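Local coordinates for acyl-[acyl-carrier-protein]--UDP-N-acetylglucosamine O-acyltransferase (PDB 4E6U) that transfers a 3-hydroxyacyl chain from acyl carrier protein to UDP-N-acetylglucosamine, probably opening lipid A synthesis in the lipopolysaccharide pathway of Acinetobacter baumannii, at residues A[32-37]-A[44-49]; A[66-71]-A[92-97]; A[86-91]-A[98-103]; A[119-124]-A[137-142]; A[125-130]-A[144-149]. All blocks are in the same frame, centred on the assembly; numbering follows the deposited sequence.

Contact 1: residues A[32-37]-A[44-49]. With SO4 (sulfate ion), chain C.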
# COMPACT_ATOMS: atom_id res chain seq x y z
N CYS A 32 14.27 15.76 -11.93
CA CYS A 32 13.04 16.34 -11.38
C CYS A 32 12.29 17.15 -12.41
O CYS A 32 12.89 17.73 -13.33
CB CYS A 32 13.37 17.28 -10.21
SG CYS A 32 13.90 16.42 -8.70
N ILE A 33 10.98 17.21 -12.23
CA ILE A 33 10.12 18.02 -13.07
C ILE A 33 9.41 19.00 -12.18
O ILE A 33 8.75 18.60 -11.21
CB ILE A 33 9.06 17.14 -13.79
CG1 ILE A 33 9.71 15.99 -14.60
CG2 ILE A 33 8.09 18.00 -14.61
CD1 ILE A 33 10.70 16.47 -15.65
N ILE A 34 9.57 20.28 -12.48
CA ILE A 34 8.87 21.33 -11.77
C ILE A 34 7.90 22.00 -12.73
O ILE A 34 8.33 22.63 -13.72
CB ILE A 34 9.85 22.40 -11.20
CG1 ILE A 34 10.98 21.76 -10.38
CG2 ILE A 34 9.08 23.47 -10.40
CD1 ILE A 34 10.51 20.93 -9.18
N GLY A 35 6.61 21.85 -12.49
CA GLY A 35 5.62 22.35 -13.41
C GLY A 35 5.31 23.83 -13.25
O GLY A 35 5.93 24.56 -12.46
N PRO A 36 4.31 24.28 -14.00
CA PRO A 36 3.96 25.70 -13.99
C PRO A 36 3.36 26.15 -12.66
O PRO A 36 2.71 25.36 -11.95
CB PRO A 36 2.93 25.81 -15.11
CG PRO A 36 2.29 24.48 -15.16
CD PRO A 36 3.43 23.52 -14.90
N GLN A 37 3.56 27.42 -12.34
CA GLN A 37 2.96 28.02 -11.14
C GLN A 37 3.37 27.30 -9.86
O GLN A 37 2.58 27.18 -8.91
CB GLN A 37 1.42 28.09 -11.27
CG GLN A 37 0.94 28.85 -12.50
CD GLN A 37 1.42 30.29 -12.50
OE1 GLN A 37 1.38 30.97 -11.48
NE2 GLN A 37 1.87 30.76 -13.67
N THR A 44 14.54 24.38 0.84
CA THR A 44 13.89 23.12 0.49
C THR A 44 14.80 22.31 -0.41
O THR A 44 15.52 22.85 -1.26
CB THR A 44 12.52 23.41 -0.14
OG1 THR A 44 11.60 23.74 0.91
CG2 THR A 44 11.96 22.18 -0.90
N LYS A 45 14.79 21.01 -0.18
CA LYS A 45 15.58 20.04 -0.97
C LYS A 45 14.68 19.00 -1.60
O LYS A 45 13.92 18.31 -0.90
CB LYS A 45 16.62 19.33 -0.10
CG LYS A 45 17.36 18.19 -0.83
CD LYS A 45 18.42 17.56 0.07
CE LYS A 45 19.16 16.47 -0.68
NZ LYS A 45 20.27 15.89 0.13
N LEU A 46 14.77 18.91 -2.91
CA LEU A 46 14.19 17.80 -3.65
C LEU A 46 15.33 16.88 -4.03
O LEU A 46 16.35 17.35 -4.54
CB LEU A 46 13.49 18.29 -4.92
CG LEU A 46 12.06 18.81 -4.81
CD1 LEU A 46 11.95 19.97 -3.82
CD2 LEU A 46 11.55 19.22 -6.16
N HIS A 47 15.16 15.59 -3.79
CA HIS A 47 16.11 14.58 -4.26
C HIS A 47 15.96 14.41 -5.78
O HIS A 47 15.39 15.27 -6.44
CB HIS A 47 15.82 13.29 -3.48
CG HIS A 47 16.24 13.37 -2.05
ND1 HIS A 47 17.26 12.62 -1.52
CD2 HIS A 47 15.80 14.17 -1.04
CE1 HIS A 47 17.41 12.93 -0.24
NE2 HIS A 47 16.55 13.88 0.07
N SER A 48 16.49 13.33 -6.33
CA SER A 48 16.25 13.04 -7.75
C SER A 48 14.80 12.59 -7.96
O SER A 48 14.11 12.19 -7.01
CB SER A 48 17.19 11.94 -8.25
OG SER A 48 16.83 10.65 -7.76
N HIS A 49 14.33 12.66 -9.20
CA HIS A 49 13.09 11.99 -9.58
C HIS A 49 11.84 12.44 -8.81
O HIS A 49 10.94 11.64 -8.52
CB HIS A 49 13.20 10.45 -9.46
CG HIS A 49 14.19 9.83 -10.39
ND1 HIS A 49 15.50 9.58 -10.02
CD2 HIS A 49 14.07 9.37 -11.65
CE1 HIS A 49 16.14 9.02 -11.02
NE2 HIS A 49 15.30 8.87 -12.02
S SO4 C . 21.58 12.34 -0.39
O1 SO4 C . 22.91 12.87 -0.71
O2 SO4 C . 21.46 12.15 1.06
O3 SO4 C . 20.56 13.29 -0.84
O4 SO4 C . 21.40 11.05 -1.08
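Outside the packing of Ile-34 on Leu-46, Lys-45 NZ donates a hydrogen bond of 2.8 Å to O3 of a sulfate ion, probably taken from the crystallisation liquor. The lysine chain is extended throughout. Its CE passes over one face of the His-47 ring, 3.7 Å above the plane and toward the rim. His-47 CE1 comes within 3.2 Å of the same sulfate O3. The polar end of His-47 has its own partner, since NE2 bonds to Glu-63.

The contact between the segments is apolar. Ile-34 and Leu-46 reach toward each other tip to tip, with Ile-34 CD1 3.6 Å from Leu-46 CD2. Cys-32 SG adds a looser contact with Leu-46 CB at 4.2 Å. These side chains fill the interior of the left-handed parallel beta-helix near one corner.

Strands 33-34 and 45-46 belong to different faces of this helix. In one face, strand 33-34 lies between strands 15-16 and 51-52. In the other, strand 45-46 lies between strands 27-28 and 63-64. Leu-46 also touches Val-52 and Ile-64.

Contact 2: residues A[66-71]-A[92-97]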
# COMPACT_ATOMS: atom_id res chain seq x y z
N GLN A 66 12.82 10.90 -3.72
CA GLN A 66 12.57 10.38 -5.04
C GLN A 66 11.23 9.67 -5.17
O GLN A 66 10.77 8.95 -4.25
CB GLN A 66 13.70 9.41 -5.44
CG GLN A 66 14.02 8.29 -4.43
CD GLN A 66 15.06 8.65 -3.37
OE1 GLN A 66 15.51 7.76 -2.62
NE2 GLN A 66 15.44 9.88 -3.31
N PHE A 67 10.64 9.86 -6.35
CA PHE A 67 9.40 9.20 -6.77
C PHE A 67 8.18 9.71 -6.03
O PHE A 67 7.11 9.10 -6.09
CB PHE A 67 9.50 7.66 -6.65
CG PHE A 67 10.81 7.09 -7.16
CD1 PHE A 67 11.22 7.33 -8.48
CD2 PHE A 67 11.60 6.30 -6.34
CE1 PHE A 67 12.42 6.78 -8.94
CE2 PHE A 67 12.80 5.75 -6.82
CZ PHE A 67 13.20 6.00 -8.09
N ALA A 68 8.31 10.85 -5.37
CA ALA A 68 7.13 11.54 -4.87
C ALA A 68 6.46 12.31 -5.99
O ALA A 68 7.11 12.97 -6.82
CB ALA A 68 7.51 12.45 -3.74
N SER A 69 5.13 12.25 -6.00
CA SER A 69 4.29 12.99 -6.93
C SER A 69 3.58 14.07 -6.13
O SER A 69 2.68 13.79 -5.33
CB SER A 69 3.28 12.05 -7.57
OG SER A 69 2.40 12.76 -8.42
N VAL A 70 4.02 15.30 -6.33
CA VAL A 70 3.62 16.40 -5.45
C VAL A 70 2.83 17.41 -6.25
O VAL A 70 3.32 17.94 -7.25
CB VAL A 70 4.87 17.07 -4.83
CG1 VAL A 70 4.48 18.26 -3.93
CG2 VAL A 70 5.62 16.06 -3.99
N GLY A 71 1.60 17.70 -5.83
CA GLY A 71 0.81 18.73 -6.53
C GLY A 71 0.38 18.28 -7.91
O GLY A 71 0.49 19.02 -8.89
N ASN A 92 8.74 20.03 6.41
CA ASN A 92 8.12 18.73 6.21
C ASN A 92 9.08 17.75 5.59
O ASN A 92 10.00 18.16 4.88
CB ASN A 92 6.90 18.86 5.31
CG ASN A 92 5.83 19.75 5.93
OD1 ASN A 92 5.18 19.37 6.92
ND2 ASN A 92 5.63 20.93 5.37
N LEU A 93 8.84 16.48 5.87
CA LEU A 93 9.58 15.38 5.26
C LEU A 93 8.58 14.58 4.46
O LEU A 93 7.62 14.05 5.03
CB LEU A 93 10.19 14.50 6.33
CG LEU A 93 11.30 15.15 7.17
CD1 LEU A 93 11.64 14.30 8.38
CD2 LEU A 93 12.55 15.44 6.35
N ILE A 94 8.77 14.52 3.15
CA ILE A 94 7.89 13.79 2.24
C ILE A 94 8.72 12.68 1.60
O ILE A 94 9.60 12.94 0.77
CB ILE A 94 7.27 14.74 1.20
CG1 ILE A 94 6.40 15.81 1.91
CG2 ILE A 94 6.44 13.97 0.18
CD1 ILE A 94 5.95 16.97 1.05
N ARG A 95 8.47 11.45 2.03
CA ARG A 95 9.31 10.33 1.64
C ARG A 95 8.93 9.75 0.27
O ARG A 95 8.00 10.21 -0.42
CB ARG A 95 9.25 9.27 2.73
CG ARG A 95 9.84 9.75 4.08
CD ARG A 95 11.27 10.30 3.93
NE ARG A 95 12.11 9.28 3.33
CZ ARG A 95 13.16 8.68 3.89
NH1 ARG A 95 13.62 9.05 5.08
NH2 ARG A 95 13.78 7.72 3.21
N GLU A 96 9.70 8.74 -0.13
CA GLU A 96 9.51 8.15 -1.46
C GLU A 96 8.08 7.72 -1.72
O GLU A 96 7.40 7.23 -0.81
CB GLU A 96 10.42 6.93 -1.65
CG GLU A 96 11.91 7.20 -1.40
CD GLU A 96 12.35 6.83 -0.01
OE1 GLU A 96 11.92 7.50 0.97
OE2 GLU A 96 13.09 5.85 0.13
N HIS A 97 7.63 7.89 -2.95
CA HIS A 97 6.36 7.32 -3.41
C HIS A 97 5.12 7.97 -2.83
O HIS A 97 4.01 7.47 -3.04
CB HIS A 97 6.30 5.78 -3.20
CG HIS A 97 7.48 5.06 -3.79
ND1 HIS A 97 8.35 4.32 -3.03
CD2 HIS A 97 7.94 5.00 -5.06
CE1 HIS A 97 9.29 3.80 -3.81
NE2 HIS A 97 9.07 4.22 -5.05
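Glu-96 packs alongside Gln-66, and the two side chains point the same way. Glu-96 CB lies 3.3 Å from Gln-66 O. The next atom, CG, sits beside the backbone N of Glu-96 (chi1 -54°) and meets Gln-66 CG at 3.8 Å. The chain then bends at chi2 and carries the carboxylate toward Arg-95. Glu-96 OE1 takes two bonds from that arginine, side-on, from Arg-95 NE at 3.0 Å and from Arg-95 NH2 at 2.9 Å. Both come from the same face of the carboxylate plane, and OE1 lies close to the guanidinium plane. This is a salt bridge between sequence neighbours. Arg-95 NH2 also bonds to Val-73 O of the second subunit. OE2 bonds to Ser-69 and His-101 of the second subunit, so the buried carboxylate ties one chain to the next.

The segments meet at a corner of the left-handed parallel beta-helix, where coils turn from one face to another. Strand 93-94 lies in the face that leads into this corner, and strand 69-70 in the face that leaves it.

At the corner itself Phe-67 and His-97 lie side by side. Their ring planes are within 9° of parallel but slid apart, so they barely overlap, and the centroids are 5.4 Å apart. Phe-67 CB meets His-97 CD2 at 3.5 Å. The tip of His-97 faces another chain, with NE2 bonded to Phe-67 O of the second subunit. The backbones also touch through CA-H...O contacts, including His-97 CA to Phe-67 O at 3.3 Å. Toward the interior, Ala-68 CB packs more loosely on Ile-94 CG2, 4.3 Å away.

Contact 3: residues A[86-91]-A[98-103]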
# COMPACT_ATOMS: atom_id res chain seq x y z
N LEU A 86 -2.20 23.19 -4.44
CA LEU A 86 -1.66 22.54 -3.27
C LEU A 86 -0.75 23.52 -2.55
O LEU A 86 0.06 24.19 -3.19
CB LEU A 86 -0.86 21.26 -3.64
CG LEU A 86 0.01 20.62 -2.54
CD1 LEU A 86 -0.87 20.07 -1.42
CD2 LEU A 86 0.85 19.49 -3.13
N GLU A 87 -0.87 23.58 -1.23
CA GLU A 87 0.06 24.32 -0.39
C GLU A 87 0.72 23.40 0.62
O GLU A 87 0.05 22.58 1.25
CB GLU A 87 -0.68 25.46 0.33
CG GLU A 87 -1.02 26.62 -0.58
CD GLU A 87 -1.88 27.68 0.08
OE1 GLU A 87 -2.28 27.52 1.25
OE2 GLU A 87 -2.18 28.67 -0.63
N ILE A 88 2.03 23.54 0.78
CA ILE A 88 2.81 22.82 1.75
C ILE A 88 3.57 23.86 2.57
O ILE A 88 4.16 24.78 1.97
CB ILE A 88 3.80 21.87 1.03
CG1 ILE A 88 3.04 20.73 0.35
CG2 ILE A 88 4.85 21.32 1.98
CD1 ILE A 88 3.88 19.97 -0.68
N GLY A 89 3.57 23.72 3.89
CA GLY A 89 4.27 24.67 4.77
C GLY A 89 5.76 24.41 4.85
O GLY A 89 6.43 24.23 3.82
N ASN A 90 6.29 24.43 6.07
CA ASN A 90 7.73 24.40 6.28
C ASN A 90 8.17 23.15 7.01
O ASN A 90 7.41 22.58 7.79
CB ASN A 90 8.13 25.60 7.14
CG ASN A 90 7.59 26.89 6.61
OD1 ASN A 90 7.71 27.21 5.44
ND2 ASN A 90 6.98 27.67 7.51
N ASN A 91 9.41 22.73 6.77
CA ASN A 91 10.04 21.70 7.58
C ASN A 91 9.33 20.35 7.56
O ASN A 91 9.34 19.61 8.54
CB ASN A 91 10.24 22.17 9.04
CG ASN A 91 11.19 23.35 9.15
OD1 ASN A 91 10.79 24.50 9.00
ND2 ASN A 91 12.44 23.07 9.42
N CYS A 98 5.27 9.09 -2.13
CA CYS A 98 4.07 9.82 -1.71
C CYS A 98 3.35 10.41 -2.89
O CYS A 98 3.93 10.62 -3.97
CB CYS A 98 4.42 10.95 -0.73
SG CYS A 98 4.95 10.34 0.90
N SER A 99 2.06 10.68 -2.70
CA SER A 99 1.27 11.37 -3.72
C SER A 99 0.40 12.39 -3.01
O SER A 99 -0.33 12.04 -2.08
CB SER A 99 0.45 10.40 -4.58
OG SER A 99 -0.29 9.50 -3.77
N LEU A 100 0.55 13.65 -3.41
CA LEU A 100 -0.18 14.76 -2.81
C LEU A 100 -0.92 15.45 -3.93
O LEU A 100 -0.31 15.93 -4.89
CB LEU A 100 0.76 15.74 -2.09
CG LEU A 100 1.30 15.26 -0.75
CD1 LEU A 100 2.57 14.45 -0.97
CD2 LEU A 100 1.55 16.45 0.17
N HIS A 101 -2.24 15.50 -3.83
CA HIS A 101 -3.05 16.01 -4.94
C HIS A 101 -3.70 17.35 -4.67
O HIS A 101 -4.00 17.66 -3.53
CB HIS A 101 -4.10 14.98 -5.35
CG HIS A 101 -3.52 13.78 -6.01
ND1 HIS A 101 -4.24 12.64 -6.25
CD2 HIS A 101 -2.26 13.54 -6.46
CE1 HIS A 101 -3.46 11.75 -6.85
NE2 HIS A 101 -2.25 12.28 -7.00
N ARG A 102 -3.88 18.11 -5.74
CA ARG A 102 -4.47 19.44 -5.67
C ARG A 102 -5.96 19.36 -5.41
O ARG A 102 -6.57 18.29 -5.47
CB ARG A 102 -4.15 20.21 -6.95
CG ARG A 102 -2.63 20.29 -7.21
CD ARG A 102 -2.25 21.35 -8.22
NE ARG A 102 -2.97 21.26 -9.50
CZ ARG A 102 -2.47 20.77 -10.64
NH1 ARG A 102 -1.25 20.27 -10.70
NH2 ARG A 102 -3.21 20.80 -11.74
N GLY A 103 -6.56 20.51 -5.08
CA GLY A 103 -7.97 20.54 -4.66
C GLY A 103 -8.99 20.49 -5.77
O GLY A 103 -8.67 20.29 -6.94
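Leu-86 is the centre of the tight part of this contact. CD2 of Leu-86 lies 3.9 Å from Leu-100 CB, and the two leucine side chains cross obliquely. Leu-86 also meets the aliphatic part of Arg-102. Arg-102 CG is 4.0 Å from Leu-86 N and 4.1 Å from Leu-86 CB. Beyond CG the arginine chain bends at chi3, and NH1 bonds to Gly-71 O. The charged end is therefore held by another part of the chain, while its CG packs against Leu-86 in strand 85-88.

The packing is looser at Ile-88. Its CD1 is 4.3 Å from Leu-100 CD2, and Leu-100 has two deposited conformers, so this distance holds for one of them. Ile-94 and Ile-113 touch both residues, and Val-70 touches Ile-88.

The solvent side begins with Glu-87, whose side chain leaves the interior. In the conformer described, it forms salt bridges with Arg-57 and Lys-112. Gly-89, Asn-90 and Asn-91 follow in a turn that is partly exposed. His-101, by contrast, is buried on the subunit side, and its NE2 bonds to Glu-96 of the third subunit.

The short strand axes come no closer than 8.3 Å and make an angle of 124°. They are not paired in one sheet. They belong to two different faces of the coil, with leucine and isoleucine between them, as expected inside the triangular, left-handed parallel beta-helix of hexapeptide-repeat acyltransferases.

Contact 4: residues A[119-124]-A[137-142]. With EDO (1,2-ethanediol), chain J.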
# COMPACT_ATOMS: atom_id res chain seq x y z
N LEU A 119 5.68 12.51 6.35
CA LEU A 119 4.88 11.65 5.47
C LEU A 119 5.79 10.53 5.04
O LEU A 119 6.66 10.73 4.19
CB LEU A 119 4.32 12.44 4.28
CG LEU A 119 3.11 13.34 4.52
CD1 LEU A 119 3.48 14.50 5.44
CD2 LEU A 119 2.56 13.88 3.21
N MET A 120 5.62 9.37 5.66
CA MET A 120 6.46 8.22 5.33
C MET A 120 6.12 7.65 3.97
O MET A 120 5.19 8.09 3.30
CB MET A 120 6.37 7.15 6.40
CG MET A 120 6.99 7.59 7.70
SD MET A 120 7.06 6.22 8.87
CE MET A 120 7.16 7.08 10.43
N VAL A 121 6.91 6.67 3.55
CA VAL A 121 6.79 6.16 2.18
C VAL A 121 5.35 5.84 1.80
O VAL A 121 4.61 5.21 2.57
CB VAL A 121 7.69 4.92 1.96
CG1 VAL A 121 7.40 4.24 0.66
CG2 VAL A 121 9.17 5.30 2.03
N ASN A 122 4.96 6.26 0.61
CA ASN A 122 3.63 5.99 0.06
C ASN A 122 2.50 6.54 0.92
O ASN A 122 1.47 5.89 1.11
CB ASN A 122 3.43 4.48 -0.20
CG ASN A 122 2.16 4.17 -1.02
OD1 ASN A 122 1.54 3.11 -0.85
ND2 ASN A 122 1.76 5.09 -1.89
N THR A 123 2.68 7.75 1.43
CA THR A 123 1.54 8.49 2.02
C THR A 123 0.79 9.17 0.88
O THR A 123 1.40 9.84 0.04
CB THR A 123 1.99 9.57 3.03
OG1 THR A 123 2.69 8.94 4.10
CG2 THR A 123 0.77 10.31 3.61
N HIS A 124 -0.52 9.00 0.85
CA HIS A 124 -1.38 9.69 -0.09
C HIS A 124 -2.21 10.72 0.62
O HIS A 124 -2.92 10.39 1.57
CB HIS A 124 -2.33 8.72 -0.79
CG HIS A 124 -3.32 9.40 -1.69
ND1 HIS A 124 -2.96 9.91 -2.91
CD2 HIS A 124 -4.64 9.66 -1.54
CE1 HIS A 124 -4.02 10.45 -3.49
NE2 HIS A 124 -5.06 10.30 -2.68
N PHE A 137 2.53 10.37 9.43
CA PHE A 137 1.79 9.38 8.65
C PHE A 137 2.76 8.25 8.35
O PHE A 137 3.75 8.46 7.64
CB PHE A 137 1.29 9.99 7.35
CG PHE A 137 0.43 11.20 7.54
CD1 PHE A 137 -0.95 11.08 7.63
CD2 PHE A 137 1.01 12.46 7.66
CE1 PHE A 137 -1.74 12.19 7.81
CE2 PHE A 137 0.23 13.58 7.82
CZ PHE A 137 -1.16 13.45 7.90
N ALA A 138 2.51 7.08 8.90
CA ALA A 138 3.37 5.93 8.65
C ALA A 138 3.16 5.38 7.25
O ALA A 138 2.34 5.86 6.48
CB ALA A 138 3.15 4.85 9.71
N ASN A 139 3.96 4.39 6.89
CA ASN A 139 3.96 3.92 5.52
C ASN A 139 2.60 3.53 5.00
O ASN A 139 1.80 2.94 5.74
CB ASN A 139 4.88 2.68 5.40
CG ASN A 139 6.33 3.04 5.43
OD1 ASN A 139 6.76 3.79 6.28
ND2 ASN A 139 7.10 2.50 4.47
N ASN A 140 2.34 3.81 3.74
CA ASN A 140 1.13 3.31 3.05
C ASN A 140 -0.20 3.86 3.59
O ASN A 140 -1.25 3.25 3.39
CB ASN A 140 1.09 1.77 3.04
CG ASN A 140 2.25 1.13 2.30
OD1 ASN A 140 2.73 1.65 1.30
ND2 ASN A 140 2.70 -0.01 2.78
N VAL A 141 -0.14 5.00 4.25
CA VAL A 141 -1.37 5.64 4.75
C VAL A 141 -2.11 6.31 3.59
O VAL A 141 -1.49 7.03 2.79
CB VAL A 141 -1.06 6.60 5.89
CG1 VAL A 141 -2.26 7.53 6.16
CG2 VAL A 141 -0.72 5.82 7.14
N GLY A 142 -3.40 6.07 3.49
CA GLY A 142 -4.23 6.70 2.48
C GLY A 142 -5.21 7.65 3.12
O GLY A 142 -6.08 7.21 3.88
C1 EDO J . 7.30 1.50 8.78
O1 EDO J . 6.43 2.62 9.03
C2 EDO J . 6.59 0.42 7.97
O2 EDO J . 5.17 0.62 8.05
O HOH W 1 -1.05 5.39 0.32
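Thr-123 meets Phe-137 through a chi1 of -61°, which puts OG1 beside the backbone N and CG2 anti to it. CG2 then rests 3.8 Å from Phe-137 CB. The hydroxyl points back into its own turn and donates a 2.8 Å bond from OG1 to Met-120 O. In Phe-137, CG lies beside the backbone N (chi1 -57°), and the ring runs alongside Leu-119. Leu-119 CG is 3.9 Å from Phe-137 CD2.

These are two stacked corners of the left-handed parallel beta-helix. Each is a type II turn, from Met-120 to Thr-123 and from Ala-138 to Val-141, and each lies within the hexapeptide-repeat region. The segments run in parallel, in register from Leu-119 with Phe-137 to His-124 with Gly-142.

Three backbone hydrogen bonds join the coils. Met-120 N donates to Phe-137 O, Asn-140 N to Val-121 O, and His-124 N to Val-141 O, each at 2.9 Å and nearly straight. A water adds a bridge by donating to both Asn-122 O and Val-141 O.

On the outer side, Met-120 and Asn-139 cross at about a right angle, with Met-120 CB 3.4 Å from Asn-139 OD1. Val-121 CB meets the other branch of that amide, Asn-139 ND2, at 3.5 Å. Gln-75 of the second subunit bonds to Val-121 N and to Asn-139 OD1, so this corner also takes part in the trimer interface. Asn-139 OD1 accepts one more bond, 3.0 Å long, from O1 of a 1,2-ethanediol that probably came from the crystallisation liquor.

Contact 5: residues A[125-130]-A[144-149]. With EDO (1,2-ethanediol), chain L; EDO (1,2-ethanediol), chain F.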
# COMPACT_ATOMS: atom_id res chain seq x y z
N ILE A 125 -2.11 11.96 0.15
CA ILE A 125 -2.99 13.04 0.61
C ILE A 125 -3.87 13.45 -0.56
O ILE A 125 -3.40 14.05 -1.53
CB ILE A 125 -2.19 14.26 1.14
CG1 ILE A 125 -1.20 13.85 2.24
CG2 ILE A 125 -3.15 15.38 1.60
CD1 ILE A 125 -1.80 13.26 3.49
N ALA A 126 -5.16 13.13 -0.48
CA ALA A 126 -6.10 13.40 -1.54
C ALA A 126 -6.49 14.87 -1.64
O ALA A 126 -6.24 15.67 -0.75
CB ALA A 126 -7.37 12.58 -1.31
N HIS A 127 -7.12 15.19 -2.77
CA HIS A 127 -7.71 16.51 -2.97
C HIS A 127 -8.45 17.04 -1.75
O HIS A 127 -9.21 16.32 -1.10
CB HIS A 127 -8.66 16.48 -4.17
CG HIS A 127 -9.79 15.52 -4.04
ND1 HIS A 127 -11.02 15.88 -3.50
CD2 HIS A 127 -9.91 14.22 -4.40
CE1 HIS A 127 -11.83 14.83 -3.53
NE2 HIS A 127 -11.18 13.80 -4.06
N ASP A 128 -8.22 18.32 -1.47
CA ASP A 128 -9.00 19.10 -0.50
C ASP A 128 -8.74 18.75 0.95
O ASP A 128 -9.41 19.27 1.85
CB ASP A 128 -10.51 19.03 -0.80
CG ASP A 128 -10.83 19.41 -2.22
OD1 ASP A 128 -10.47 20.54 -2.62
OD2 ASP A 128 -11.39 18.57 -2.98
N CYS A 129 -7.76 17.90 1.20
CA CYS A 129 -7.39 17.67 2.59
C CYS A 129 -6.80 18.92 3.19
O CYS A 129 -6.20 19.76 2.48
CB CYS A 129 -6.38 16.53 2.71
SG CYS A 129 -7.09 14.91 2.43
N ILE A 130 -6.96 19.05 4.50
CA ILE A 130 -6.29 20.09 5.27
C ILE A 130 -5.59 19.37 6.40
O ILE A 130 -6.23 18.68 7.19
CB ILE A 130 -7.27 21.17 5.82
CG1 ILE A 130 -8.02 21.84 4.68
CG2 ILE A 130 -6.49 22.19 6.68
CD1 ILE A 130 -9.08 22.85 5.15
N ALA A 144 -8.18 10.06 2.25
CA ALA A 144 -9.10 10.33 1.15
C ALA A 144 -9.54 11.79 1.12
O ALA A 144 -9.11 12.62 1.92
CB ALA A 144 -10.29 9.36 1.20
N GLY A 145 -10.41 12.10 0.16
CA GLY A 145 -10.75 13.49 -0.12
C GLY A 145 -11.37 14.27 1.03
O GLY A 145 -12.18 13.73 1.78
N HIS A 146 -11.02 15.54 1.13
CA HIS A 146 -11.67 16.48 2.07
C HIS A 146 -11.47 16.13 3.54
O HIS A 146 -12.22 16.60 4.40
CB HIS A 146 -13.20 16.63 1.81
CG HIS A 146 -13.58 16.70 0.36
ND1 HIS A 146 -13.70 17.89 -0.32
CD2 HIS A 146 -13.92 15.73 -0.52
CE1 HIS A 146 -14.08 17.65 -1.57
NE2 HIS A 146 -14.22 16.35 -1.71
N VAL A 147 -10.47 15.32 3.85
CA VAL A 147 -10.18 14.97 5.23
C VAL A 147 -9.44 16.10 5.93
O VAL A 147 -8.52 16.72 5.35
CB VAL A 147 -9.35 13.63 5.32
CG1 VAL A 147 -8.79 13.39 6.71
CG2 VAL A 147 -10.21 12.46 4.89
N HIS A 148 -9.81 16.39 7.17
CA HIS A 148 -9.12 17.40 7.95
C HIS A 148 -8.40 16.73 9.11
O HIS A 148 -9.02 16.04 9.91
CB HIS A 148 -10.10 18.48 8.46
CG HIS A 148 -10.76 19.27 7.37
ND1 HIS A 148 -11.73 20.22 7.62
CD2 HIS A 148 -10.60 19.25 6.02
CE1 HIS A 148 -12.15 20.74 6.48
NE2 HIS A 148 -11.47 20.18 5.49
N ILE A 149 -7.08 16.93 9.17
CA ILE A 149 -6.21 16.40 10.22
C ILE A 149 -5.65 17.59 10.99
O ILE A 149 -5.19 18.57 10.40
CB ILE A 149 -5.06 15.54 9.63
CG1 ILE A 149 -5.55 14.58 8.52
CG2 ILE A 149 -4.27 14.86 10.74
CD1 ILE A 149 -5.93 13.18 8.98
C1 EDO L . -8.18 21.19 11.05
O1 EDO L . -7.97 20.30 12.15
C2 EDO L . -7.11 21.00 9.99
O2 EDO L . -5.80 21.22 10.54
C1 EDO F . -11.04 10.64 -5.43
O1 EDO F . -12.12 11.37 -4.83
C2 EDO F . -10.58 9.51 -4.51
O2 EDO F . -10.03 10.06 -3.31
O HOH W 2 -11.35 20.83 2.61
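His-127 turns the edge of its ring toward the face of His-146, in an offset edge-to-face pair. The planes are at 86°, and His-127 CE1 is 3.4 Å from His-146 NE2. Chi1 of 60° puts His-127 CG between the backbone N and the carbonyl carbon, and one ring face lies over Gly-145 CA, 4.0 Å from the ring centroid. Gly-145 has no side chain; a CB there would fall too close to His-127 CE1.

His-127 ND1 donates to Asp-128 OD2 at 2.8 Å, on the anti side and tilted out of the carboxylate plane. Asp-128 OD2 also bonds to Thr-104. Such a His-carboxylate pair is consistent with the histidine base known in LpxA relatives. His-127 NE2 bonds to O1 of a 1,2-ethanediol, probably from the crystallisation liquor; either could be the donor. Asp-128 lies alongside His-146, their planes 17° apart. His-146 ND1 bonds to Asp-107.

Further on, Ile-130 lies alongside His-148. Its CD1 sits over the imidazole face, 4.0 Å from the centroid, in a CH-pi contact.

Backbone bonds join the turns and the strands that follow: His-146 N to His-127 O, Ile-130 N to Val-147 O, and Ile-149 N to Ile-130 O. The type II turns are stacked corners of the left-handed beta-helix, leading from the face with strands 124-125 and 142-143 to the face where strand 148-149 lies between strands 130-131 and 166-167.

How the contacts relate
All five contacts lie in one left-handed parallel beta-helix. Contacts 1 and 2 have centres about 10 Å apart and join through a probable hydrogen bond, His-49 O to Phe-67 N at 2.8 Å. Contacts 2 and 3 interleave, with centres about 9 Å apart and Gly-71 N 2.8 Å from Leu-100 O. Contact 4 continues the corner of contact 2, while contact 5 follows contact 3 in one face, Ser-99 O being 2.9 Å from Ile-125 N. Ser-99 OG and His-124 ND1, 2.8 Å apart, link contacts 3 and 4. Contacts 1 to 4 touch other subunits. Contact 5, about 22 Å from contact 1 between centres, holds the His-carboxylate pair and probably lies near the active site.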